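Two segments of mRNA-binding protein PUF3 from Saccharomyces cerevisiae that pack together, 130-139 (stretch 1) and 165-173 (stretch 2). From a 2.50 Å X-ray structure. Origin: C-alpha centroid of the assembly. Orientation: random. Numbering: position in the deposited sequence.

Stretch 1 (130-139) RIELVLELSD
Stretch 2, residues 165-173: KLPFILSSL

Residues 130-134 belong to a helix that began earlier in the chain, with Val134 N bonded to Arg130 O at 2.9 Å, and 135-137 tighten into a 3-10 segment, where Leu137 N meets Val134 O at 2.8 Å. Stretch 2 turns through Lys165 and Leu166 (phi/psi -122/50) into a weakly bonded helix from about Pro167. The two run in the same sense: the CA atoms of Ile131 and Lys165 lie 7.3 Å apart, those of Ser138 and Phe168 6.0 Å. No hydrogen bond crosses; apolar packing, a CH-pi contact and close van der Waals approaches make up the 319 Å² contact.

Phe168 covers most. Its p rotamer (chi1 52°, chi2 88°) lays one ring face under Ser138, whose short side chain puts CB 4.1 Å from the ring centroid, 19° off the normal, a CH-pi contact. Ser138 CA comes within 3.7 Å of Phe168 CD1, while its p hydroxyl turns back to its own stretch, OG donating to Leu135 O at 3.0 Å.

Ile131 (t, p) carries its apolar CD1 to 4.2 Å from Leu166 CD2, 3.4 Å from Lys165 O without hydrogen bonding, and 4.5 Å from Phe168 CE2, near the ring plane. Val134 (t) also meets the ring edge, CG1 3.9 Å from Phe168 CZ; Leu166 (m, t) brings its methyl end nearer these apolar partners, CD2 3.8 Å from Val134 CG1.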

# COMPACT_ATOMS: atom_id res chain seq x y z
N ARG A 130 -2.97 23.05 4.23
CA ARG A 130 -3.17 21.76 3.57
C ARG A 130 -4.47 21.74 2.78
O ARG A 130 -4.48 21.49 1.57
CB ARG A 130 -3.18 20.63 4.58
CG ARG A 130 -1.85 20.25 5.10
CD ARG A 130 -2.02 19.29 6.26
NE ARG A 130 -0.87 19.38 7.15
CZ ARG A 130 -0.91 19.11 8.44
NH1 ARG A 130 -2.05 18.72 9.00
NH2 ARG A 130 0.19 19.24 9.18
N ILE A 131 -5.56 22.02 3.47
CA ILE A 131 -6.88 21.95 2.87
C ILE A 131 -7.02 23.02 1.78
O ILE A 131 -7.59 22.79 0.70
CB ILE A 131 -8.01 22.03 3.94
CG1 ILE A 131 -9.38 21.98 3.26
CG2 ILE A 131 -7.86 23.27 4.80
CD1 ILE A 131 -9.59 20.74 2.39
N GLU A 132 -6.45 24.18 2.04
CA GLU A 132 -6.46 25.28 1.07
C GLU A 132 -5.85 24.85 -0.26
O GLU A 132 -6.41 25.13 -1.32
CB GLU A 132 -5.70 26.46 1.66
CG GLU A 132 -5.87 27.78 0.94
CD GLU A 132 -5.00 28.87 1.55
OE1 GLU A 132 -4.41 29.67 0.79
OE2 GLU A 132 -4.88 28.93 2.80
N LEU A 133 -4.71 24.17 -0.21
CA LEU A 133 -4.06 23.63 -1.41
C LEU A 133 -4.85 22.47 -2.05
O LEU A 133 -5.04 22.44 -3.26
CB LEU A 133 -2.64 23.15 -1.08
CG LEU A 133 -1.59 24.24 -0.88
CD1 LEU A 133 -0.24 23.60 -0.61
CD2 LEU A 133 -1.51 25.18 -2.11
N VAL A 134 -5.29 21.53 -1.22
CA VAL A 134 -6.00 20.37 -1.72
C VAL A 134 -7.34 20.71 -2.39
O VAL A 134 -7.74 20.06 -3.35
CB VAL A 134 -6.19 19.31 -0.61
CG1 VAL A 134 -7.13 18.21 -1.08
CG2 VAL A 134 -4.83 18.73 -0.20
N LEU A 135 -8.02 21.74 -1.89
CA LEU A 135 -9.28 22.21 -2.48
C LEU A 135 -9.18 22.49 -3.97
O LEU A 135 -10.20 22.52 -4.68
CB LEU A 135 -9.79 23.46 -1.75
CG LEU A 135 -10.92 23.24 -0.75
CD1 LEU A 135 -10.63 23.90 0.58
CD2 LEU A 135 -12.23 23.75 -1.31
N GLU A 136 -7.97 22.70 -4.46
CA GLU A 136 -7.76 23.04 -5.87
C GLU A 136 -7.91 21.81 -6.74
O GLU A 136 -7.93 21.92 -7.97
CB GLU A 136 -6.38 23.65 -6.08
CG GLU A 136 -6.20 25.01 -5.44
CD GLU A 136 -4.83 25.60 -5.70
OE1 GLU A 136 -4.29 25.39 -6.82
OE2 GLU A 136 -4.29 26.28 -4.79
N LEU A 137 -8.00 20.65 -6.08
CA LEU A 137 -8.11 19.38 -6.78
C LEU A 137 -9.54 18.87 -6.70
O LEU A 137 -9.83 17.76 -7.14
CB LEU A 137 -7.15 18.35 -6.18
CG LEU A 137 -5.66 18.71 -6.21
CD1 LEU A 137 -4.84 17.75 -5.35
CD2 LEU A 137 -5.13 18.74 -7.63
N SER A 138 -10.44 19.71 -6.18
CA SER A 138 -11.80 19.27 -5.86
C SER A 138 -12.63 18.77 -7.06
O SER A 138 -13.58 18.01 -6.89
CB SER A 138 -12.55 20.36 -5.09
OG SER A 138 -12.71 21.52 -5.88
N ASP A 139 -12.25 19.19 -8.26
CA ASP A 139 -12.98 18.80 -9.47
C ASP A 139 -12.18 17.88 -10.36
O ASP A 139 -12.57 17.62 -11.50
CB ASP A 139 -13.33 20.04 -10.28
CG ASP A 139 -14.21 20.99 -9.53
OD1 ASP A 139 -15.41 20.67 -9.34
OD2 ASP A 139 -13.70 22.04 -9.12
N LYS A 165 -13.09 17.20 6.24
CA LYS A 165 -12.73 18.37 5.43
C LYS A 165 -12.59 18.03 3.95
O LYS A 165 -12.36 18.92 3.13
CB LYS A 165 -11.45 19.01 5.94
CG LYS A 165 -11.49 19.48 7.40
CD LYS A 165 -10.16 20.10 7.80
CE LYS A 165 -10.19 20.66 9.21
NZ LYS A 165 -8.87 21.26 9.58
N LEU A 166 -12.75 16.75 3.62
CA LEU A 166 -12.57 16.27 2.25
C LEU A 166 -13.80 15.58 1.63
O LEU A 166 -13.67 14.48 1.07
CB LEU A 166 -11.42 15.27 2.22
CG LEU A 166 -9.99 15.71 2.49
CD1 LEU A 166 -9.12 14.46 2.57
CD2 LEU A 166 -9.51 16.65 1.40
N PRO A 167 -14.99 16.21 1.70
CA PRO A 167 -16.20 15.50 1.24
C PRO A 167 -16.14 15.19 -0.24
O PRO A 167 -16.68 14.18 -0.70
CB PRO A 167 -17.33 16.50 1.50
CG PRO A 167 -16.71 17.60 2.35
CD PRO A 167 -15.25 17.61 2.03
N PHE A 168 -15.48 16.07 -0.99
CA PHE A 168 -15.44 16.01 -2.44
C PHE A 168 -14.67 14.82 -3.00
O PHE A 168 -14.67 14.57 -4.20
CB PHE A 168 -14.84 17.30 -3.00
CG PHE A 168 -13.52 17.66 -2.38
CD1 PHE A 168 -12.35 17.17 -2.92
CD2 PHE A 168 -13.47 18.46 -1.26
CE1 PHE A 168 -11.13 17.50 -2.35
CE2 PHE A 168 -12.25 18.80 -0.68
CZ PHE A 168 -11.07 18.32 -1.22
N ILE A 169 -13.99 14.08 -2.13
CA ILE A 169 -13.26 12.91 -2.59
C ILE A 169 -14.26 11.79 -2.89
O ILE A 169 -14.44 11.39 -4.04
CB ILE A 169 -12.17 12.45 -1.60
CG1 ILE A 169 -11.06 13.49 -1.54
CG2 ILE A 169 -11.59 11.12 -2.06
CD1 ILE A 169 -9.81 13.00 -0.83
N LEU A 170 -14.93 11.30 -1.85
CA LEU A 170 -15.90 10.22 -2.03
C LEU A 170 -17.06 10.62 -2.93
O LEU A 170 -17.50 9.83 -3.77
CB LEU A 170 -16.43 9.72 -0.68
CG LEU A 170 -16.94 8.30 -0.78
CD1 LEU A 170 -15.82 7.40 -1.27
CD2 LEU A 170 -17.46 7.82 0.55
N SER A 171 -17.55 11.85 -2.77
CA SER A 171 -18.67 12.32 -3.57
C SER A 171 -18.34 12.27 -5.05
O SER A 171 -19.23 12.19 -5.88
CB SER A 171 -19.07 13.73 -3.15
OG SER A 171 -18.28 14.70 -3.80
N SER A 172 -17.05 12.30 -5.38
CA SER A 172 -16.61 12.23 -6.77
C SER A 172 -16.45 10.78 -7.22
O SER A 172 -16.34 10.51 -8.41
CB SER A 172 -15.28 12.97 -6.99
OG SER A 172 -15.40 14.36 -6.71
N LEU A 173 -16.42 9.87 -6.26
CA LEU A 173 -16.14 8.47 -6.57
C LEU A 173 -17.39 7.61 -6.74
O LEU A 173 -17.33 6.56 -7.39
CB LEU A 173 -15.23 7.86 -5.50
CG LEU A 173 -13.73 7.90 -5.78
CD1 LEU A 173 -13.31 9.30 -6.06
CD2 LEU A 173 -12.96 7.33 -4.59